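Local coordinates for protein CCMAN5 (Cellulosimicrobium cellulans, PDB 2XSG) that probably hydrolyses alpha-mannosidic linkages as a family 92 glycoside hydrolase, and enables mannose-6-phosphate modification of yeast-produced lysosomal enzymes, at residues V736-A739 and T740-G744. Residues are numbered along the deposited sequence; the frame is centred on the assembly and turned at random.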
loop_
_atom_site.group_PDB
_atom_site.type_symbol
_atom_site.label_atom_id
_atom_site.label_comp_id
_atom_site.label_asym_id
_atom_site.label_seq_id
_atom_site.Cartn_x
_atom_site.Cartn_y
_atom_site.Cartn_z
ATOM N N VAL A 736 -4.006 21.866 -10.481
ATOM C CA VAL A 736 -4.804 22.590 -9.502
ATOM C C VAL A 736 -4.154 22.495 -8.119
ATOM O O VAL A 736 -3.455 21.512 -7.810
ATOM C CB VAL A 736 -6.286 22.093 -9.420
ATOM C CG1 VAL A 736 -6.849 21.750 -10.799
ATOM C CG2 VAL A 736 -6.384 20.889 -8.529
ATOM N N ASP A 737 -4.396 23.507 -7.288
ATOM C CA ASP A 737 -3.876 23.499 -5.929
ATOM C C ASP A 737 -4.748 22.668 -5.010
ATOM O O ASP A 737 -5.979 22.622 -5.175
ATOM C CB ASP A 737 -3.742 24.903 -5.369
ATOM C CG ASP A 737 -2.693 24.977 -4.272
ATOM O OD1 ASP A 737 -3.092 25.085 -3.078
ATOM O OD2 ASP A 737 -1.481 24.872 -4.618
ATOM N N TYR A 738 -4.101 22.026 -4.037
ATOM C CA TYR A 738 -4.796 21.285 -2.981
ATOM C C TYR A 738 -5.902 22.115 -2.315
ATOM O O TYR A 738 -7.012 21.609 -2.065
ATOM C CB TYR A 738 -3.788 20.816 -1.940
ATOM C CG TYR A 738 -4.384 20.067 -0.767
ATOM C CD1 TYR A 738 -4.761 18.733 -0.889
ATOM C CD2 TYR A 738 -4.546 20.696 0.480
ATOM C CE1 TYR A 738 -5.299 18.043 0.198
ATOM C CE2 TYR A 738 -5.086 20.020 1.571
ATOM C CZ TYR A 738 -5.452 18.692 1.427
ATOM O OH TYR A 738 -5.986 18.011 2.488
ATOM N N ALA A 739 -5.611 23.390 -2.050
ATOM C CA ALA A 739 -6.582 24.274 -1.402
ATOM C C ALA A 739 -7.883 24.366 -2.213
ATOM O O ALA A 739 -8.988 24.415 -1.653
ATOM C CB ALA A 739 -5.965 25.702 -1.132
ATOM N N THR A 740 -7.749 24.372 -3.530
ATOM C CA THR A 740 -8.901 24.507 -4.417
ATOM C C THR A 740 -9.799 23.287 -4.284
ATOM O O THR A 740 -11.023 23.407 -4.178
ATOM C CB THR A 740 -8.455 24.720 -5.869
ATOM O OG1 THR A 740 -7.660 25.904 -5.926
ATOM C CG2 THR A 740 -9.644 24.877 -6.795
ATOM N N VAL A 741 -9.170 22.120 -4.239
ATOM C CA VAL A 741 -9.874 20.863 -4.101
ATOM C C VAL A 741 -10.639 20.772 -2.780
ATOM O O VAL A 741 -11.874 20.651 -2.788
ATOM C CB VAL A 741 -8.934 19.638 -4.285
ATOM C CG1 VAL A 741 -9.722 18.338 -4.069
ATOM C CG2 VAL A 741 -8.329 19.629 -5.676
ATOM N N VAL A 742 -9.922 20.801 -1.653
ATOM C CA VAL A 742 -10.579 20.621 -0.347
ATOM C C VAL A 742 -11.477 21.805 0.024
ATOM O O VAL A 742 -12.336 21.682 0.900
ATOM C CB VAL A 742 -9.593 20.283 0.809
ATOM C CG1 VAL A 742 -8.888 18.988 0.524
ATOM C CG2 VAL A 742 -8.604 21.407 1.038
ATOM N N GLY A 743 -11.267 22.940 -0.650
ATOM C CA GLY A 743 -12.150 24.104 -0.569
ATOM C C GLY A 743 -13.544 23.885 -1.154
ATOM O O GLY A 743 -14.451 24.698 -0.930
ATOM N N GLY A 744 -13.731 22.783 -1.880
ATOM C CA GLY A 744 -15.064 22.401 -2.361
ATOM C C GLY A 744 -15.387 23.003 -3.713
ATOM O O GLY A 744 -16.530 23.363 -3.984
HETATM O O HOH W 1 -5.652 25.791 -8.076
#
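Val742 lies against one face of the Tyr738 ring, one helical turn further along the short helix 738-742. Its CG1 makes a CH-pi contact, 4.0 Å from the centroid of the Tyr738 ring and 29° off the ring normal. Val742 CG2 lies over the same face, 3.8 Å from Tyr738 CE2. With CG anti to the backbone N (chi1 178°), the tyrosine ring swings forward, toward Val742, and its OH bonds to Ala364 O. Val736, on the strand before the helix, meets Val741 of the helix at about a right angle, CG2 to CG2 at 3.7 Å. Asp737 is the N-cap. Its OD1 accepts from Ala739 N at 3.2 Å, from above the carboxylate plane, while OD2 bonds to Ser685 OG. A water links Asp737 N to Thr740 OG1. Val742 N donates to Tyr738 O at 3.0 Å, nearly straight, and Gly743 N to Ala739 O continues the helix bonding. Gly744, with positive phi (89°) and its N bonded to Val741 O, closes the helix in a Schellman motif. A side chain there would press on the preceding carbonyl O, which calls for glycine. Both ends of this short helix are therefore capped. Tyr738 and Val742 meet Pro368 of helix 368-387; Val736 and Val741 pack on Leu677 of strand 677-678.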